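Local coordinates for protein putative Scyalone Dehydratase (Novosphingobium aromaticivorans DSM 12444, PDB 3EF8) that is probably a dehydratase-like lyase of the SnoaL-like branch of the NTF2 superfamily, though its true substrate is not established, at residues Y22-N27 against T70-S75; A95-T100 against D137-A142; G106-Q111 against L130-T135. One frame throughout, in Å; residues are numbered along the deposited sequence. Where two conformers were deposited one is given.

Interaction 1. Residues Y22-N27 against T70-S75; sequences YHLDMN and TSHHNS
Asp25, at the end of helix 3-25, sets its carboxylate against strand 67-81 and meets Thr70 and His72 there. OD1 takes two bonds. His72 ND1 donates to Asp25 OD1 over 2.7 Å, at an N-H...O angle of 161°. The acceptor lies close to the imidazole plane, and the ring comes to the syn side of the oxygen. Thr70 OG1 also donates to Asp25 OD1, over 2.7 Å, from the anti side. The second oxygen is held by the backbone: His72 N gives a hydrogen to the syn lone pair of Asp25 OD2 at 3.0 Å. Grips on both oxygens fix the rotation of the carboxylate. The carboxylate and ring planes stand 34° apart.

This is the helix-on-sheet packing of the NTF2 cone, in which the long N-terminal helix lies across the curved sheet. The His72-Asp25 pair is a His-carboxylate hydrogen bond, as is known in scytalone dehydratase; a catalytic role here is not established. Ser21 of the same helix also touches His72.

Leu24 covers one face of the His72 ring. Its CG, anti to the backbone N (chi1 179°), extends toward strand 67-81, and CD2 comes over the ring. Leu24 CD2 stands 3.6 Å from the ring centroid of His72 in a CH-pi contact, nearest CE1 and NE2. Three waters complete the seam. One donates to Leu24 O and Thr70 OG1, and another bridges Asp25 OD2 and His72 O. The third donates to Asp25 O and accepts from Thr70 N, at 3.0 Å from that nitrogen.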
loop_
_atom_site.group_PDB
_atom_site.type_symbol
_atom_site.label_atom_id
_atom_site.label_comp_id
_atom_site.label_asym_id
_atom_site.label_seq_id
_atom_site.Cartn_x
_atom_site.Cartn_y
_atom_site.Cartn_z
ATOM N N TYR A 22 12.086 -0.149 5.523
ATOM C CA TYR A 22 13.049 0.905 5.110
ATOM C C TYR A 22 14.487 0.453 5.322
ATOM O O TYR A 22 15.321 0.479 4.417
ATOM C CB TYR A 22 12.804 2.222 5.834
ATOM C CG TYR A 22 13.783 3.332 5.443
ATOM C CD1 TYR A 22 13.726 3.927 4.192
ATOM C CD2 TYR A 22 14.756 3.770 6.334
ATOM C CE1 TYR A 22 14.623 4.890 3.829
ATOM C CE2 TYR A 22 15.668 4.711 5.973
ATOM C CZ TYR A 22 15.584 5.308 4.744
ATOM O OH TYR A 22 16.504 6.319 4.409
ATOM N N HIS A 23 14.784 0.036 6.542
ATOM C CA HIS A 23 16.128 -0.423 6.823
ATOM C C HIS A 23 16.559 -1.661 6.033
ATOM O O HIS A 23 17.708 -1.862 5.702
ATOM C CB HIS A 23 16.314 -0.610 8.342
ATOM C CG HIS A 23 16.340 0.694 9.063
ATOM N ND1 HIS A 23 17.265 1.676 8.764
ATOM C CD2 HIS A 23 15.533 1.210 10.015
ATOM C CE1 HIS A 23 17.038 2.735 9.516
ATOM N NE2 HIS A 23 15.988 2.483 10.281
ATOM N N LEU A 24 15.604 -2.457 5.628
ATOM C CA LEU A 24 15.855 -3.614 4.797
ATOM C C LEU A 24 16.240 -3.141 3.375
ATOM O O LEU A 24 17.240 -3.583 2.816
ATOM C CB LEU A 24 14.596 -4.509 4.758
ATOM C CG LEU A 24 14.700 -5.749 3.897
ATOM C CD1 LEU A 24 15.946 -6.638 4.244
ATOM C CD2 LEU A 24 13.394 -6.576 4.006
ATOM N N ASP A 25 15.437 -2.222 2.812
ATOM C CA ASP A 25 15.722 -1.703 1.483
ATOM C C ASP A 25 17.027 -0.901 1.478
ATOM O O ASP A 25 17.717 -0.796 0.449
ATOM C CB ASP A 25 14.587 -0.848 0.992
ATOM C CG ASP A 25 13.329 -1.657 0.612
ATOM O OD1 ASP A 25 13.419 -2.891 0.461
ATOM O OD2 ASP A 25 12.226 -1.042 0.554
HETATM N N MSE A 26 17.408 -0.379 2.638
HETATM C CA MSE A 26 18.662 0.407 2.795
HETATM C C MSE A 26 19.865 -0.477 3.119
HETATM O O MSE A 26 20.987 0.016 3.199
HETATM C CB MSE A 26 18.520 1.427 3.880
HETATM C CG MSE A 26 17.511 2.477 3.584
HETATM SE SE MSE A 26 18.169 3.723 2.189
HETATM C CE MSE A 26 19.496 4.600 3.318
ATOM N N ASN A 27 19.667 -1.764 3.285
ATOM C CA ASN A 27 20.741 -2.701 3.705
ATOM C C ASN A 27 21.365 -2.296 5.055
ATOM O O ASN A 27 22.601 -2.087 5.153
ATOM C CB ASN A 27 21.805 -2.823 2.623
ATOM C CG ASN A 27 22.798 -3.909 2.926
ATOM O OD1 ASN A 27 22.505 -4.788 3.715
ATOM N ND2 ASN A 27 23.981 -3.818 2.335
ATOM N N THR A 70 16.237 -3.604 -3.293
ATOM C CA THR A 70 14.912 -4.167 -3.009
ATOM C C THR A 70 13.949 -3.017 -2.725
ATOM O O THR A 70 14.339 -1.917 -2.325
ATOM C CB THR A 70 14.912 -5.149 -1.805
ATOM O OG1 THR A 70 15.319 -4.493 -0.621
ATOM C CG2 THR A 70 15.849 -6.321 -1.968
ATOM N N SER A 71 12.664 -3.295 -2.936
ATOM C CA SER A 71 11.622 -2.367 -2.583
ATOM C C SER A 71 10.475 -3.128 -1.926
ATOM O O SER A 71 9.943 -4.046 -2.505
ATOM C CB SER A 71 11.127 -1.656 -3.836
ATOM O OG SER A 71 10.293 -0.560 -3.526
ATOM N N HIS A 72 10.151 -2.730 -0.694
ATOM C CA HIS A 72 9.092 -3.363 0.070
ATOM C C HIS A 72 7.950 -2.381 0.299
ATOM O O HIS A 72 8.112 -1.272 0.751
ATOM C CB HIS A 72 9.622 -3.833 1.415
ATOM C CG HIS A 72 10.504 -5.016 1.334
ATOM N ND1 HIS A 72 11.801 -4.954 0.853
ATOM C CD2 HIS A 72 10.266 -6.322 1.601
ATOM C CE1 HIS A 72 12.316 -6.173 0.831
ATOM N NE2 HIS A 72 11.416 -7.025 1.300
ATOM N N HIS A 73 6.771 -2.875 -0.046
ATOM C CA HIS A 73 5.532 -2.129 0.011
ATOM C C HIS A 73 4.594 -2.924 0.916
ATOM O O HIS A 73 4.131 -4.000 0.555
ATOM C CB HIS A 73 4.931 -2.030 -1.409
ATOM C CG HIS A 73 5.898 -1.472 -2.414
ATOM N ND1 HIS A 73 5.779 -0.186 -2.909
ATOM C CD2 HIS A 73 7.034 -1.988 -2.942
ATOM C CE1 HIS A 73 6.826 0.053 -3.702
ATOM N NE2 HIS A 73 7.606 -1.010 -3.720
ATOM N N ASN A 74 4.278 -2.372 2.081
ATOM C CA ASN A 74 3.527 -3.066 3.115
ATOM C C ASN A 74 2.203 -2.407 3.280
ATOM O O ASN A 74 2.159 -1.179 3.481
ATOM C CB ASN A 74 4.280 -2.975 4.429
ATOM C CG ASN A 74 5.665 -3.564 4.332
ATOM O OD1 ASN A 74 6.650 -2.890 3.981
ATOM N ND2 ASN A 74 5.761 -4.846 4.665
ATOM N N SER A 75 1.132 -3.186 3.189
ATOM C CA SER A 75 -0.207 -2.637 3.187
ATOM C C SER A 75 -1.156 -3.603 3.889
ATOM O O SER A 75 -0.770 -4.700 4.323
ATOM C CB SER A 75 -0.701 -2.414 1.749
ATOM O OG SER A 75 -0.855 -3.617 1.041
HETATM O O HOH W 1 17.880 -4.115 0.179
HETATM O O HOH W 2 10.174 -0.093 2.324
HETATM O O HOH W 3 16.866 -0.969 -2.117
#

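Interaction 2. Residues A95-T100 against D137-A142; sequences AIHRYT and DYHVRA
An aromatic cluster joins the end of strand 86-99 to the loop after strand 122-136. His97 and Tyr99 come from the strand, Tyr138 and His139 from the loop. In this NTF2-like fold the loop passes over the strand end, and the contact is only partly buried. The two strand residues are buried, while His139 is exposed.

His97 presents one face of its ring to the loop. Tyr138 turns an edge to that face in a T-shaped pair, with centroids 5.1 Å apart and planes at 61°. The touching atom is Tyr138 CE1, which lies 3.5 Å from His97 CE1 and is offset toward the rim of the imidazole. Tyr138 CB does not point at the strand, but CG, anti to the backbone N (chi1 -161°), turns the ring toward it. His139 also sends an edge toward the face of His97, but at a longer centroid distance of 5.7 Å. The imidazole of His97 is held from elsewhere, since its ND1 bonds to Gly106 O on the neighbouring strand. Phe67 extends the cluster, meeting the rings of both His97 and His139.

Tyr99 supplies the polar link. Its ring and that of His139 are steeply inclined, with planes at 76°. The phenol oxygen also comes close to the Tyr138 ring: Tyr99 OH lies 3.6 Å from Tyr138 CD1. Arg103 makes a cation-pi contact with Tyr99 and also touches His139. The direct hydrogen bond between the segments joins Tyr99 OH and His139 ND1 at 2.8 Å; either could be the donor.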
loop_
_atom_site.group_PDB
_atom_site.type_symbol
_atom_site.label_atom_id
_atom_site.label_comp_id
_atom_site.label_asym_id
_atom_site.label_seq_id
_atom_site.Cartn_x
_atom_site.Cartn_y
_atom_site.Cartn_z
ATOM N N ALA A 95 7.187 -7.315 -2.495
ATOM C CA ALA A 95 8.612 -7.129 -2.347
ATOM C C ALA A 95 9.299 -7.428 -3.670
ATOM O O ALA A 95 9.149 -8.513 -4.198
ATOM C CB ALA A 95 9.175 -8.023 -1.219
ATOM N N ILE A 96 9.983 -6.405 -4.198
ATOM C CA ILE A 96 10.660 -6.529 -5.507
ATOM C C ILE A 96 12.157 -6.562 -5.249
ATOM O O ILE A 96 12.682 -5.789 -4.518
ATOM C CB ILE A 96 10.293 -5.388 -6.431
ATOM C CG1 ILE A 96 8.759 -5.282 -6.632
ATOM C CG2 ILE A 96 10.964 -5.588 -7.819
ATOM C CD1 ILE A 96 8.068 -4.365 -5.577
ATOM N N HIS A 97 12.804 -7.515 -5.900
ATOM C CA HIS A 97 14.235 -7.742 -5.737
ATOM C C HIS A 97 15.002 -7.644 -7.051
ATOM O O HIS A 97 14.686 -8.377 -7.997
ATOM C CB HIS A 97 14.438 -9.158 -5.178
ATOM C CG HIS A 97 13.688 -9.434 -3.922
ATOM N ND1 HIS A 97 12.330 -9.677 -3.938
ATOM C CD2 HIS A 97 14.083 -9.535 -2.635
ATOM C CE1 HIS A 97 11.918 -9.869 -2.697
ATOM N NE2 HIS A 97 12.959 -9.812 -1.894
ATOM N N ARG A 98 15.977 -6.741 -7.069
ATOM C CA ARG A 98 16.839 -6.545 -8.276
ATOM C C ARG A 98 18.154 -7.221 -7.903
ATOM O O ARG A 98 18.848 -6.840 -6.955
ATOM C CB ARG A 98 17.059 -5.075 -8.599
ATOM C CG ARG A 98 17.972 -4.950 -9.829
ATOM C CD ARG A 98 17.668 -3.817 -10.709
ATOM N NE ARG A 98 16.322 -3.895 -11.226
ATOM C CZ ARG A 98 15.708 -2.868 -11.788
ATOM N NH1 ARG A 98 16.332 -1.711 -11.875
ATOM N NH2 ARG A 98 14.463 -2.996 -12.175
ATOM N N TYR A 99 18.429 -8.292 -8.647
ATOM C CA TYR A 99 19.558 -9.137 -8.328
ATOM C C TYR A 99 20.884 -8.578 -8.824
ATOM O O TYR A 99 20.928 -7.833 -9.758
ATOM C CB TYR A 99 19.326 -10.541 -8.896
ATOM C CG TYR A 99 18.102 -11.210 -8.308
ATOM C CD1 TYR A 99 18.168 -11.839 -7.071
ATOM C CD2 TYR A 99 16.898 -11.230 -9.009
ATOM C CE1 TYR A 99 17.027 -12.446 -6.500
ATOM C CE2 TYR A 99 15.774 -11.852 -8.467
ATOM C CZ TYR A 99 15.853 -12.447 -7.232
ATOM O OH TYR A 99 14.704 -13.029 -6.722
ATOM N N THR A 100 21.948 -9.002 -8.153
ATOM C CA THR A 100 23.317 -8.643 -8.555
ATOM C C THR A 100 23.738 -9.479 -9.766
ATOM O O THR A 100 24.479 -9.001 -10.620
ATOM C CB THR A 100 24.287 -8.759 -7.380
ATOM O OG1 THR A 100 24.123 -10.024 -6.732
ATOM C CG2 THR A 100 24.018 -7.642 -6.392
ATOM N N ASP A 137 9.652 -15.074 -10.868
ATOM C CA ASP A 137 11.085 -15.003 -11.186
ATOM C C ASP A 137 11.938 -14.925 -9.930
ATOM O O ASP A 137 13.018 -14.345 -9.912
ATOM C CB ASP A 137 11.365 -13.834 -12.118
ATOM C CG ASP A 137 10.776 -14.023 -13.504
ATOM O OD1 ASP A 137 10.822 -15.162 -14.030
ATOM O OD2 ASP A 137 10.327 -13.049 -14.093
ATOM N N TYR A 138 11.457 -15.592 -8.881
ATOM C CA TYR A 138 12.037 -15.449 -7.571
ATOM C C TYR A 138 13.124 -16.492 -7.264
ATOM O O TYR A 138 13.294 -17.471 -8.035
ATOM C CB TYR A 138 10.891 -15.513 -6.566
ATOM C CG TYR A 138 11.159 -14.966 -5.187
ATOM C CD1 TYR A 138 11.603 -13.668 -5.002
ATOM C CD2 TYR A 138 10.888 -15.710 -4.062
ATOM C CE1 TYR A 138 11.835 -13.160 -3.743
ATOM C CE2 TYR A 138 11.100 -15.187 -2.788
ATOM C CZ TYR A 138 11.538 -13.928 -2.640
ATOM O OH TYR A 138 11.742 -13.455 -1.358
ATOM N N HIS A 139 13.843 -16.250 -6.181
ATOM C CA HIS A 139 15.080 -17.034 -5.847
ATOM C C HIS A 139 14.887 -17.993 -4.711
ATOM O O HIS A 139 15.808 -18.649 -4.245
ATOM C CB HIS A 139 16.238 -16.108 -5.545
ATOM C CG HIS A 139 16.022 -15.294 -4.323
ATOM N ND1 HIS A 139 15.124 -14.250 -4.288
ATOM C CD2 HIS A 139 16.560 -15.378 -3.089
ATOM C CE1 HIS A 139 15.120 -13.729 -3.072
ATOM N NE2 HIS A 139 15.981 -14.399 -2.326
ATOM N N VAL A 140 13.671 -18.048 -4.207
ATOM C CA VAL A 140 13.335 -18.962 -3.138
ATOM C C VAL A 140 12.194 -19.849 -3.568
ATOM O O VAL A 140 11.144 -19.395 -4.037
ATOM C CB VAL A 140 12.920 -18.248 -1.835
ATOM C CG1 VAL A 140 12.754 -19.300 -0.698
ATOM C CG2 VAL A 140 13.919 -17.159 -1.453
ATOM N N ARG A 141 12.428 -21.156 -3.486
ATOM C CA ARG A 141 11.435 -22.130 -3.881
ATOM C C ARG A 141 10.507 -22.562 -2.758
ATOM O O ARG A 141 9.300 -22.631 -2.942
ATOM C CB ARG A 141 12.132 -23.362 -4.486
ATOM C CG ARG A 141 11.151 -24.384 -4.953
ATOM N N ALA A 142 11.082 -22.862 -1.614
ATOM C CA ALA A 142 10.330 -23.316 -0.452
ATOM C C ALA A 142 9.491 -22.155 0.059
ATOM O O ALA A 142 9.862 -20.985 -0.038
ATOM C CB ALA A 142 11.251 -23.798 0.664
#

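Interaction 3. Residues G106-Q111 against L130-T135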
loop_
_atom_site.group_PDB
_atom_site.type_symbol
_atom_site.label_atom_id
_atom_site.label_comp_id
_atom_site.label_asym_id
_atom_site.label_seq_id
_atom_site.Cartn_x
_atom_site.Cartn_y
_atom_site.Cartn_z
ATOM N N GLY A 106 12.856 -10.261 -9.108
ATOM C CA GLY A 106 12.115 -11.291 -8.434
ATOM C C GLY A 106 11.039 -10.657 -7.562
ATOM O O GLY A 106 11.333 -9.741 -6.798
ATOM N N ILE A 107 9.820 -11.114 -7.761
ATOM C CA ILE A 107 8.680 -10.527 -7.054
ATOM C C ILE A 107 8.081 -11.517 -6.081
ATOM O O ILE A 107 7.769 -12.635 -6.454
ATOM C CB ILE A 107 7.551 -10.107 -8.026
ATOM C CG1 ILE A 107 8.097 -9.439 -9.292
ATOM C CG2 ILE A 107 6.516 -9.247 -7.238
ATOM C CD1 ILE A 107 8.865 -8.193 -9.100
ATOM N N LEU A 108 7.921 -11.054 -4.823
ATOM C CA LEU A 108 7.236 -11.792 -3.780
ATOM C C LEU A 108 5.922 -11.073 -3.469
ATOM O O LEU A 108 5.901 -9.876 -3.212
ATOM C CB LEU A 108 8.079 -11.878 -2.499
ATOM C CG LEU A 108 7.288 -12.233 -1.211
ATOM C CD1 LEU A 108 7.014 -13.644 -1.416
ATOM C CD2 LEU A 108 8.157 -11.992 0.046
ATOM N N TYR A 109 4.848 -11.839 -3.533
ATOM C CA TYR A 109 3.513 -11.426 -3.074
ATOM C C TYR A 109 3.228 -12.231 -1.831
ATOM O O TYR A 109 3.175 -13.453 -1.897
ATOM C CB TYR A 109 2.452 -11.693 -4.105
ATOM C CG TYR A 109 2.720 -11.119 -5.462
ATOM C CD1 TYR A 109 2.328 -9.834 -5.811
ATOM C CD2 TYR A 109 3.393 -11.892 -6.404
ATOM C CE1 TYR A 109 2.571 -9.324 -7.084
ATOM C CE2 TYR A 109 3.600 -11.415 -7.680
ATOM C CZ TYR A 109 3.203 -10.126 -8.009
ATOM O OH TYR A 109 3.418 -9.647 -9.290
ATOM N N GLY A 110 3.111 -11.581 -0.677
ATOM C CA GLY A 110 3.058 -12.340 0.547
ATOM C C GLY A 110 2.113 -11.782 1.591
ATOM O O GLY A 110 1.508 -10.710 1.407
ATOM N N GLN A 111 2.002 -12.542 2.653
ATOM C CA GLN A 111 1.281 -12.165 3.867
ATOM C C GLN A 111 2.202 -12.351 5.039
ATOM O O GLN A 111 2.881 -13.391 5.124
ATOM C CB GLN A 111 0.056 -13.064 4.061
ATOM C CG GLN A 111 -0.854 -13.141 2.873
ATOM C CD GLN A 111 -1.970 -14.189 3.062
ATOM O OE1 GLN A 111 -1.875 -15.028 3.979
ATOM N NE2 GLN A 111 -2.973 -14.172 2.198
ATOM N N LEU A 130 6.069 -15.559 7.416
ATOM C CA LEU A 130 5.746 -15.182 6.046
ATOM C C LEU A 130 5.026 -16.281 5.380
ATOM O O LEU A 130 5.515 -17.444 5.374
ATOM C CB LEU A 130 6.996 -14.877 5.246
ATOM C CG LEU A 130 6.773 -14.570 3.790
ATOM C CD1 LEU A 130 6.068 -13.224 3.564
ATOM C CD2 LEU A 130 8.124 -14.578 3.048
ATOM N N ARG A 131 3.865 -15.967 4.804
ATOM C CA ARG A 131 3.112 -16.897 3.970
ATOM C C ARG A 131 3.175 -16.344 2.552
ATOM O O ARG A 131 2.952 -15.175 2.325
ATOM C CB ARG A 131 1.677 -17.081 4.453
ATOM C CG ARG A 131 1.626 -17.616 5.872
ATOM C CD ARG A 131 0.205 -17.875 6.322
ATOM N NE ARG A 131 0.196 -18.239 7.727
ATOM C CZ ARG A 131 -0.890 -18.291 8.489
ATOM N NH1 ARG A 131 -2.088 -18.025 7.978
ATOM N NH2 ARG A 131 -0.770 -18.616 9.759
ATOM N N THR A 132 3.571 -17.176 1.590
ATOM C CA THR A 132 3.827 -16.761 0.240
ATOM C C THR A 132 2.622 -17.035 -0.637
ATOM O O THR A 132 2.220 -18.163 -0.887
ATOM C CB THR A 132 5.113 -17.449 -0.310
ATOM O OG1 THR A 132 6.232 -17.037 0.484
ATOM C CG2 THR A 132 5.377 -17.055 -1.732
ATOM N N THR A 133 1.979 -15.962 -1.054
ATOM C CA THR A 133 0.819 -16.025 -1.916
ATOM C C THR A 133 1.180 -16.497 -3.290
ATOM O O THR A 133 0.508 -17.343 -3.870
ATOM C CB THR A 133 0.166 -14.619 -1.988
ATOM O OG1 THR A 133 -0.020 -14.168 -0.649
ATOM C CG2 THR A 133 -1.161 -14.618 -2.758
HETATM N N MSE A 134 2.282 -15.956 -3.794
HETATM C CA MSE A 134 2.874 -16.384 -5.037
HETATM C C MSE A 134 4.112 -15.585 -5.262
HETATM O O MSE A 134 4.385 -14.612 -4.562
HETATM C CB MSE A 134 1.917 -16.232 -6.192
HETATM C CG MSE A 134 1.301 -14.912 -6.281
HETATM SE SE MSE A 134 -0.423 -15.137 -7.160
HETATM C CE MSE A 134 -0.335 -13.517 -8.054
ATOM N N THR A 135 4.884 -16.016 -6.257
ATOM C CA THR A 135 6.132 -15.346 -6.623
ATOM C C THR A 135 6.350 -15.361 -8.136
ATOM O O THR A 135 5.758 -16.176 -8.876
ATOM C CB THR A 135 7.379 -15.949 -5.966
ATOM O OG1 THR A 135 7.657 -17.245 -6.524
ATOM C CG2 THR A 135 7.210 -16.107 -4.478
HETATM O O HOH W 4 -0.430 -11.419 -0.732
HETATM O O HOH W 5 -3.101 -17.045 5.384
#
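Tyr109 CG lies anti to its carbonyl carbon (chi1 -53°), while Met134, a selenomethionine, has CG between its backbone N and carbonyl carbon (chi1 51°). These torsions bring the two side chains together on one face of the sheet. In the conformer given, Tyr109 CD2 touches Met134 CG at 3.7 Å. Ile107 CG2 packs on a face of the phenol ring, toward its rim. Ile96 of the third subunit packs on both Tyr109 and Met134. An alanine in place of Tyr109 would probably leave Met134 CG without its aromatic partner and open a gap beside Ile96 of that subunit.

Strands 106-119 and 122-136 form an antiparallel hairpin in the sheet of the NTF2-like cone, and a classic beta bulge interrupts their pairing. Thr133 and Met134 both face Tyr109. Tyr109 O therefore accepts two bonds, from Thr133 N at 2.9 Å and from Met134 N at 3.3 Å. The first is the more bent, with an N-H...O angle of 130°. Tyr109 N donates to Met134 O. Beyond the bulge, Gln111 and Arg131 exchange a regular pair of backbone bonds.

On the opposite face Leu108 reaches toward Leu130 tip to tip, CD2 to CD2 at 4.0 Å. Leu108 CD1 touches two threonine methyls, 3.8 Å from Thr132 CG2 and 3.9 Å from Thr135 CG2. Back on the Tyr109 side, Gln111 and Arg131 share a water, which donates to Gln111 OE1 and accepts from Arg131 NH1. Arg131 NE forms a salt bridge with Glu129. Another water lies 2.8 Å from Thr133 OG1 and donates a weak bond to Gly110 O.

Interactions 1 and 2 touch where strands 67-81 and 86-99 pair, through Ser71 and Ile96. Strand 86-99 also pairs with strand 106-119, joining interaction 2 to interaction 3. The three contacts thus share one sheet but play different parts in it. Interaction 1 is buried and attaches a helix, by a carboxylate and waters. Interaction 2 holds a loop with aromatic rings and is the most exposed. Interaction 3 lies within the sheet, so backbone bonds dominate, with side chains packed on both faces. It is nested inside the chain loop that interaction 2 closes. Interactions 1 and 3 do not touch; their nearest atoms are about 6 Å apart.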